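MFP2b (Ascaris suum, PDB 2BJR) probably enhances polymerization of the major sperm protein (MSP) that drives the amoeboid motility of nematode sperm, and binds a zinc ion. Local coordinates at residues W11-V25 with V70-K83. Numbering follows the deposited sequence.
Sequences WAFGPIGSPFPDNPV and VKDLGGQIQVLQYK. With SO4 (sulfate ion), chain D.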
ATOM      1  N   TRP A  11       7.642  15.779   6.961  1.00 21.46           N
ATOM      2  CA  TRP A  11       8.033  14.530   7.579  1.00 21.46           C
ATOM      3  C   TRP A  11       7.218  14.422   8.840  1.00 21.82           C
ATOM      4  O   TRP A  11       7.510  15.055   9.875  1.00 23.52           O
ATOM      5  CB  TRP A  11       9.555  14.513   7.853  1.00 20.81           C
ATOM      6  CG  TRP A  11      10.315  14.515   6.579  1.00 21.29           C
ATOM      7  CD1 TRP A  11      10.805  15.595   5.938  1.00 19.69           C
ATOM      8  CD2 TRP A  11      10.642  13.383   5.756  1.00 18.48           C
ATOM      9  NE1 TRP A  11      11.444  15.215   4.789  1.00 19.32           N
ATOM     10  CE2 TRP A  11      11.361  13.860   4.657  1.00 17.00           C
ATOM     11  CE3 TRP A  11      10.445  12.011   5.866  1.00 17.46           C
ATOM     12  CZ2 TRP A  11      11.847  13.030   3.644  1.00 17.12           C
ATOM     13  CZ3 TRP A  11      10.958  11.191   4.879  1.00 16.22           C
ATOM     14  CH2 TRP A  11      11.635  11.701   3.773  1.00 16.84           C
ATOM     15  N   ALA A  12       6.160  13.633   8.763  1.00 21.09           N
ATOM     16  CA  ALA A  12       5.192  13.547   9.820  1.00 20.76           C
ATOM     17  C   ALA A  12       5.620  12.708  10.977  1.00 21.63           C
ATOM     18  O   ALA A  12       6.384  11.765  10.837  1.00 20.67           O
ATOM     19  CB  ALA A  12       3.836  13.020   9.258  1.00 22.10           C
ATOM     20  N   PHE A  13       5.052  13.014  12.130  1.00 21.93           N
ATOM     21  CA  PHE A  13       5.327  12.373  13.405  1.00 23.47           C
ATOM     22  C   PHE A  13       4.959  10.919  13.339  1.00 23.99           C
ATOM     23  O   PHE A  13       3.799  10.557  13.010  1.00 25.35           O
ATOM     24  CB  PHE A  13       4.480  13.077  14.481  1.00 24.89           C
ATOM     25  CG  PHE A  13       4.539  12.455  15.857  1.00 26.40           C
ATOM     26  CD1 PHE A  13       5.750  12.307  16.532  1.00 28.39           C
ATOM     27  CD2 PHE A  13       3.366  12.075  16.499  1.00 28.83           C
ATOM     28  CE1 PHE A  13       5.785  11.772  17.812  1.00 32.05           C
ATOM     29  CE2 PHE A  13       3.400  11.532  17.769  1.00 29.13           C
ATOM     30  CZ  PHE A  13       4.608  11.385  18.423  1.00 30.10           C
ATOM     31  N   GLY A  14       5.904  10.073  13.718  1.00 23.51           N
ATOM     32  CA  GLY A  14       5.759   8.631  13.529  1.00 24.81           C
ATOM     33  C   GLY A  14       6.113   7.805  14.728  1.00 23.95           C
ATOM     34  O   GLY A  14       7.168   7.216  14.771  1.00 24.32           O
ATOM     35  N   PRO A  15       5.271   7.781  15.734  1.00 25.00           N
ATOM     36  CA  PRO A  15       5.601   7.020  16.930  1.00 24.11           C
ATOM     37  C   PRO A  15       5.617   5.516  16.619  1.00 24.02           C
ATOM     38  O   PRO A  15       4.635   4.957  16.095  1.00 20.99           O
ATOM     39  CB  PRO A  15       4.518   7.428  17.938  1.00 25.80           C
ATOM     40  CG  PRO A  15       3.469   8.065  17.142  1.00 27.05           C
ATOM     41  CD  PRO A  15       3.967   8.452  15.811  1.00 25.56           C
ATOM     42  N   ILE A  16       6.775   4.900  16.857  1.00 22.97           N
ATOM     43  CA  ILE A  16       6.923   3.454  16.634  1.00 23.57           C
ATOM     44  C   ILE A  16       5.949   2.701  17.482  1.00 23.25           C
ATOM     45  O   ILE A  16       5.730   3.025  18.654  1.00 23.06           O
ATOM     46  CB  ILE A  16       8.379   3.001  16.870  1.00 23.00           C
ATOM     47  CG1 ILE A  16       9.307   3.690  15.874  1.00 24.05           C
ATOM     48  CG2 ILE A  16       8.521   1.475  16.773  1.00 24.57           C
ATOM     49  CD1 ILE A  16      10.762   3.639  16.250  1.00 25.99           C
ATOM     50  N   GLY A  17       5.272   1.721  16.897  1.00 21.42           N
ATOM     51  CA  GLY A  17       4.277   0.971  17.623  1.00 21.06           C
ATOM     52  C   GLY A  17       2.887   1.605  17.723  1.00 20.17           C
ATOM     53  O   GLY A  17       2.039   1.066  18.370  1.00 20.31           O
ATOM     54  N   SER A  18       2.682   2.740  17.080  1.00 20.30           N
ATOM     55  CA  SER A  18       1.379   3.369  16.950  1.00 20.51           C
ATOM     56  C   SER A  18       0.992   3.457  15.447  1.00 19.32           C
ATOM     57  O   SER A  18       1.817   3.288  14.578  1.00 17.31           O
ATOM     58  CB  SER A  18       1.393   4.777  17.576  1.00 21.43           C
ATOM     59  OG  SER A  18       1.438   4.703  19.000  1.00 23.78           O
ATOM     60  N   PRO A  19      -0.264   3.707  15.143  1.00 21.36           N
ATOM     61  CA  PRO A  19      -0.670   3.833  13.731  1.00 20.55           C
ATOM     62  C   PRO A  19       0.013   4.922  12.962  1.00 21.18           C
ATOM     63  O   PRO A  19       0.545   5.886  13.534  1.00 19.90           O
ATOM     64  CB  PRO A  19      -2.174   4.064  13.814  1.00 20.92           C
ATOM     65  CG  PRO A  19      -2.583   3.485  15.092  1.00 20.49           C
ATOM     66  CD  PRO A  19      -1.422   3.809  16.050  1.00 21.65           C
ATOM     67  N   PHE A  20       0.033   4.767  11.625  1.00 19.82           N
ATOM     68  CA  PHE A  20       0.659   5.728  10.765  1.00 19.28           C
ATOM     69  C   PHE A  20      -0.036   7.054  10.816  1.00 20.69           C
ATOM     70  O   PHE A  20      -1.236   7.116  11.035  1.00 20.71           O
ATOM     71  CB  PHE A  20       0.681   5.279   9.290  1.00 19.28           C
ATOM     72  CG  PHE A  20       1.760   4.288   8.974  1.00 17.21           C
ATOM     73  CD1 PHE A  20       1.610   2.953   9.350  1.00 17.49           C
ATOM     74  CD2 PHE A  20       2.888   4.691   8.322  1.00 17.54           C
ATOM     75  CE1 PHE A  20       2.574   2.066   9.073  1.00 17.36           C
ATOM     76  CE2 PHE A  20       3.870   3.827   8.036  1.00 16.63           C
ATOM     77  CZ  PHE A  20       3.710   2.484   8.411  1.00 16.47           C
ATOM     78  N   PRO A  21       0.725   8.114  10.568  1.00 20.10           N
ATOM     79  CA  PRO A  21       0.133   9.440  10.354  1.00 20.62           C
ATOM     80  C   PRO A  21      -0.712   9.489   9.071  1.00 20.50           C
ATOM     81  O   PRO A  21      -0.633   8.589   8.217  1.00 18.31           O
ATOM     82  CB  PRO A  21       1.340  10.343  10.210  1.00 20.18           C
ATOM     83  CG  PRO A  21       2.503   9.367   9.762  1.00 21.33           C
ATOM     84  CD  PRO A  21       2.197   8.123  10.441  1.00 20.57           C
ATOM     85  N   ASP A  22      -1.473  10.569   8.917  1.00 20.01           N
ATOM     86  CA  ASP A  22      -2.231  10.763   7.690  1.00 21.01           C
ATOM     87  C   ASP A  22      -1.377  10.767   6.466  1.00 19.80           C
ATOM     88  O   ASP A  22      -0.252  11.283   6.453  1.00 19.52           O
ATOM     89  CB  ASP A  22      -2.962  12.107   7.698  1.00 20.89           C
ATOM     90  CG  ASP A  22      -4.106  12.155   8.682  1.00 23.43           C
ATOM     91  OD1 ASP A  22      -4.582  11.144   9.251  1.00 26.18           O
ATOM     92  OD2 ASP A  22      -4.586  13.266   8.945  1.00 27.90           O
ATOM     93  N   ASN A  23      -1.930  10.215   5.401  1.00 19.81           N
ATOM     94  CA  ASN A  23      -1.330  10.326   4.078  1.00 19.81           C
ATOM     95  C   ASN A  23       0.187  10.023   3.919  1.00 20.00           C
ATOM     96  O   ASN A  23       0.931  10.799   3.323  1.00 19.62           O
ATOM     97  CB  ASN A  23      -1.634  11.707   3.516  1.00 21.76           C
ATOM     98  CG  ASN A  23      -3.113  11.949   3.431  1.00 24.66           C
ATOM     99  OD1 ASN A  23      -3.788  11.385   2.561  1.00 31.66           O
ATOM    100  ND2 ASN A  23      -3.636  12.695   4.358  1.00 25.76           N
ATOM    101  N   PRO A  24       0.633   8.878   4.405  1.00 18.68           N
ATOM    102  CA  PRO A  24       2.058   8.534   4.296  1.00 19.37           C
ATOM    103  C   PRO A  24       2.451   8.202   2.848  1.00 19.71           C
ATOM    104  O   PRO A  24       1.583   7.781   2.049  1.00 20.97           O
ATOM    105  CB  PRO A  24       2.176   7.336   5.233  1.00 18.10           C
ATOM    106  CG  PRO A  24       0.857   6.663   5.038  1.00 19.73           C
ATOM    107  CD  PRO A  24      -0.133   7.819   5.057  1.00 18.89           C
ATOM    108  N   VAL A  25       3.693   8.432   2.466  1.00 17.62           N
ATOM    109  CA  VAL A  25       4.089   8.227   1.099  1.00 17.44           C
ATOM    110  C   VAL A  25       4.674   6.820   0.984  1.00 17.02           C
ATOM    111  O   VAL A  25       5.653   6.488   1.657  1.00 16.23           O
ATOM    112  CB  VAL A  25       5.059   9.283   0.631  1.00 17.15           C
ATOM    113  CG1 VAL A  25       5.636   8.937  -0.770  1.00 17.08           C
ATOM    114  CG2 VAL A  25       4.390  10.667   0.632  1.00 19.02           C
ATOM    115  N   VAL A  70      12.286   0.452  18.989  1.00 37.41           N
ATOM    116  CA  VAL A  70      12.228   1.581  19.939  1.00 39.00           C
ATOM    117  C   VAL A  70      13.513   1.651  20.774  1.00 40.26           C
ATOM    118  O   VAL A  70      14.017   2.719  21.034  1.00 40.83           O
ATOM    119  CB  VAL A  70      10.981   1.485  20.870  1.00 39.18           C
ATOM    120  CG1 VAL A  70      11.148   2.289  22.161  1.00 41.29           C
ATOM    121  CG2 VAL A  70       9.720   1.976  20.129  1.00 39.51           C
ATOM    122  N   LYS A  71      14.080   0.520  21.172  1.00 42.10           N
ATOM    123  CA  LYS A  71      15.370   0.580  21.886  1.00 43.30           C
ATOM    124  C   LYS A  71      16.589   0.978  21.019  1.00 42.79           C
ATOM    125  O   LYS A  71      17.490   1.671  21.497  1.00 44.00           O
ATOM    126  CB  LYS A  71      15.634  -0.738  22.604  1.00 44.21           C
ATOM    127  CG  LYS A  71      14.803  -0.866  23.863  1.00 47.59           C
ATOM    128  CD  LYS A  71      15.039  -2.218  24.563  1.00 52.39           C
ATOM    129  CE  LYS A  71      13.885  -2.630  25.554  1.00 54.17           C
ATOM    130  NZ  LYS A  71      14.103  -2.164  26.974  1.00 55.42           N
ATOM    131  N   ASP A  72      16.609   0.562  19.750  1.00 40.55           N
ATOM    132  CA  ASP A  72      17.598   1.077  18.814  1.00 37.99           C
ATOM    133  C   ASP A  72      17.332   2.570  18.493  1.00 34.92           C
ATOM    134  O   ASP A  72      18.232   3.401  18.492  1.00 33.93           O
ATOM    135  CB  ASP A  72      17.563   0.275  17.509  1.00 38.20           C
ATOM    136  CG  ASP A  72      17.901  -1.219  17.677  1.00 40.59           C
ATOM    137  OD1 ASP A  72      18.682  -1.583  18.600  1.00 42.13           O
ATOM    138  OD2 ASP A  72      17.470  -2.090  16.871  1.00 35.23           O
ATOM    139  N   LEU A  73      16.076   2.908  18.229  1.00 31.71           N
ATOM    140  CA  LEU A  73      15.757   4.166  17.526  1.00 28.85           C
ATOM    141  C   LEU A  73      15.184   5.259  18.408  1.00 28.06           C
ATOM    142  O   LEU A  73      15.079   6.422  18.002  1.00 27.67           O
ATOM    143  CB  LEU A  73      14.729   3.874  16.417  1.00 27.04           C
ATOM    144  CG  LEU A  73      15.221   2.902  15.338  1.00 23.06           C
ATOM    145  CD1 LEU A  73      14.064   2.474  14.455  1.00 23.40           C
ATOM    146  CD2 LEU A  73      16.289   3.526  14.521  1.00 19.63           C
ATOM    147  N   GLY A  74      14.791   4.901  19.613  1.00 28.73           N
ATOM    148  CA  GLY A  74      13.983   5.785  20.411  1.00 29.66           C
ATOM    149  C   GLY A  74      12.535   5.618  20.021  1.00 29.97           C
ATOM    150  O   GLY A  74      12.193   4.773  19.175  1.00 30.36           O
ATOM    151  N   GLY A  75      11.673   6.424  20.620  1.00 29.84           N
ATOM    152  CA  GLY A  75      10.239   6.188  20.519  1.00 29.81           C
ATOM    153  C   GLY A  75       9.584   6.582  19.189  1.00 29.75           C
ATOM    154  O   GLY A  75       8.469   6.125  18.919  1.00 30.54           O
ATOM    155  N   GLN A  76      10.253   7.422  18.397  1.00 28.64           N
ATOM    156  CA  GLN A  76       9.651   7.974  17.190  1.00 29.00           C
ATOM    157  C   GLN A  76      10.621   8.199  16.030  1.00 26.23           C
ATOM    158  O   GLN A  76      11.833   8.509  16.201  1.00 25.56           O
ATOM    159  CB  GLN A  76       8.823   9.243  17.475  1.00 29.39           C
ATOM    160  CG  GLN A  76       9.497  10.369  18.260  1.00 33.30           C
ATOM    161  CD  GLN A  76       9.482  10.177  19.793  1.00 38.63           C
ATOM    162  OE1 GLN A  76      10.416  10.630  20.472  1.00 43.48           O
ATOM    163  NE2 GLN A  76       8.452   9.500  20.335  1.00 37.95           N
ATOM    164  N   ILE A  77      10.060   7.989  14.828  1.00 23.02           N
ATOM    165  CA  ILE A  77      10.684   8.338  13.585  1.00 21.33           C
ATOM    166  C   ILE A  77       9.764   9.301  12.865  1.00 20.53           C
ATOM    167  O   ILE A  77       8.759   9.728  13.432  1.00 21.12           O
ATOM    168  CB  ILE A  77      10.907   7.085  12.714  1.00 21.11           C
ATOM    169  CG1 ILE A  77       9.592   6.318  12.489  1.00 22.27           C
ATOM    170  CG2 ILE A  77      11.934   6.157  13.349  1.00 23.54           C
ATOM    171  CD1 ILE A  77       9.589   5.539  11.172  1.00 22.99           C
ATOM    172  N   GLN A  78      10.122   9.657  11.654  1.00 18.67           N
ATOM    173  CA  GLN A  78       9.213  10.437  10.800  1.00 19.36           C
ATOM    174  C   GLN A  78       8.890   9.649   9.534  1.00 18.99           C
ATOM    175  O   GLN A  78       9.752   8.886   9.066  1.00 18.22           O
ATOM    176  CB  GLN A  78       9.810  11.775  10.465  1.00 19.60           C
ATOM    177  CG  GLN A  78       9.821  12.722  11.667  1.00 22.04           C
ATOM    178  CD  GLN A  78      10.774  13.862  11.505  1.00 27.39           C
ATOM    179  OE1 GLN A  78      11.965  13.652  11.566  1.00 33.89           O
ATOM    180  NE2 GLN A  78      10.261  15.080  11.369  1.00 30.16           N
ATOM    181  N   VAL A  79       7.665   9.842   9.037  1.00 17.36           N
ATOM    182  CA  VAL A  79       7.182   9.235   7.780  1.00 17.93           C
ATOM    183  C   VAL A  79       6.793  10.332   6.834  1.00 17.16           C
ATOM    184  O   VAL A  79       6.102  11.325   7.210  1.00 18.77           O
ATOM    185  CB  VAL A  79       6.022   8.272   8.051  1.00 18.17           C
ATOM    186  CG1 VAL A  79       5.493   7.624   6.737  1.00 16.95           C
ATOM    187  CG2 VAL A  79       6.497   7.186   9.009  1.00 20.73           C
ATOM    188  N   LEU A  80       7.338  10.265   5.645  1.00 16.86           N
ATOM    189  CA  LEU A  80       7.024  11.246   4.621  1.00 17.72           C
ATOM    190  C   LEU A  80       5.509  11.285   4.413  1.00 17.90           C
ATOM    191  O   LEU A  80       4.842  10.236   4.368  1.00 16.70           O
ATOM    192  CB  LEU A  80       7.688  10.895   3.328  1.00 17.02           C
ATOM    193  CG  LEU A  80       7.631  11.920   2.189  1.00 16.19           C
ATOM    194  CD1 LEU A  80       8.257  13.259   2.601  1.00 20.78           C
ATOM    195  CD2 LEU A  80       8.384  11.336   1.014  1.00 15.75           C
ATOM    196  N   GLN A  81       4.982  12.510   4.331  1.00 18.91           N
ATOM    197  CA  GLN A  81       3.543  12.743   4.202  1.00 19.27           C
ATOM    198  C   GLN A  81       3.285  13.590   2.995  1.00 19.77           C
ATOM    199  O   GLN A  81       4.014  14.504   2.687  1.00 20.44           O
ATOM    200  CB  GLN A  81       3.008  13.397   5.461  1.00 18.94           C
ATOM    201  CG  GLN A  81       1.569  13.840   5.456  1.00 19.79           C
ATOM    202  CD  GLN A  81       1.152  14.413   6.806  1.00 20.79           C
ATOM    203  OE1 GLN A  81       1.484  15.551   7.071  1.00 26.03           O
ATOM    204  NE2 GLN A  81       0.506  13.636   7.665  1.00 19.36           N
ATOM    205  N   TYR A  82       2.198  13.266   2.282  1.00 21.23           N
ATOM    206  CA  TYR A  82       1.747  14.081   1.193  1.00 22.58           C
ATOM    207  C   TYR A  82       0.222  14.250   1.375  1.00 24.02           C
ATOM    208  O   TYR A  82      -0.565  13.448   0.885  1.00 22.65           O
ATOM    209  CB  TYR A  82       2.156  13.491  -0.159  1.00 23.04           C
ATOM    210  CG  TYR A  82       1.890  14.456  -1.277  1.00 23.07           C
ATOM    211  CD1 TYR A  82       2.784  15.473  -1.569  1.00 22.13           C
ATOM    212  CD2 TYR A  82       0.681  14.413  -1.998  1.00 24.60           C
ATOM    213  CE1 TYR A  82       2.535  16.396  -2.544  1.00 24.81           C
ATOM    214  CE2 TYR A  82       0.432  15.341  -3.014  1.00 23.24           C
ATOM    215  CZ  TYR A  82       1.345  16.320  -3.296  1.00 26.18           C
ATOM    216  OH  TYR A  82       1.116  17.279  -4.289  1.00 25.66           O
ATOM    217  N   LYS A  83      -0.142  15.285   2.153  1.00 25.44           N
ATOM    218  CA  LYS A  83      -1.512  15.609   2.548  1.00 27.52           C
ATOM    219  C   LYS A  83      -1.869  16.883   1.793  1.00 29.10           C
ATOM    220  O   LYS A  83      -1.240  17.915   1.996  1.00 30.42           O
ATOM    221  CB  LYS A  83      -1.543  15.863   4.045  1.00 27.80           C
ATOM    222  CG  LYS A  83      -2.863  16.258   4.682  1.00 30.60           C
ATOM    223  CD  LYS A  83      -2.820  15.974   6.201  1.00 33.45           C
ATOM    224  CE  LYS A  83      -4.234  15.963   6.801  1.00 37.29           C
ATOM    225  NZ  LYS A  83      -4.321  15.822   8.289  1.00 38.30           N
TER
HETATM  226  S   SO4 D1370       2.311  15.532  11.869  1.00 55.84           S
HETATM  227  O1  SO4 D1370       1.524  16.419  12.751  1.00 56.65           O
HETATM  228  O2  SO4 D1370       1.796  14.178  12.088  1.00 53.55           O
HETATM  229  O3  SO4 D1370       2.084  15.949  10.476  1.00 58.59           O
HETATM  230  O4  SO4 D1370       3.740  15.699  12.178  1.00 52.18           O
HETATM  231  O   HOH W   1       6.965   4.931  20.395  1.00 34.69           O
HETATM  232  O   HOH W   2       0.208  10.372   0.399  1.00 32.36           O
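With W11 CG beside its own backbone N (chi1 -66°) and L80 CG opposite its backbone N (chi1 -172°), the L80 methyl CD1 is set squarely over the tryptophan six-membered ring, a CH-pi contact 3.7 Å from CD1 to the ring centroid. V25 packs CG2 against L80 CG. Q81 is extended as far as CD, and the turn of its amide about chi3 brings NE2 to the D22 carbonyl O at 2.8 Å, with that oxygen in the plane of the Q81 amide. K83, stretched along its whole length, carries NZ to the anti lone pair of D22 OD2 (2.7 Å), a salt bridge; D22 OD1 pairs with R199. Between the strands, A12 and V79 exchange backbone bonds, V79 N to A12 O being the straighter (160°). G14 and I77 repeat the exchange, though G14 N to I77 O is weak. Just past the strand ends, I16 N bonds G75 O, while I16 CD1 rests on L73 CD1. Beyond the loop, N23 O accepts Y82 N and L80 O accepts V25 N. Backbone bonds thus join segment 70-83 first to edge strand 10-15, then to the returning chain, and the D22 carboxylate, shared by K83 and R199, probably links the loop electrostatically to strand 194-199.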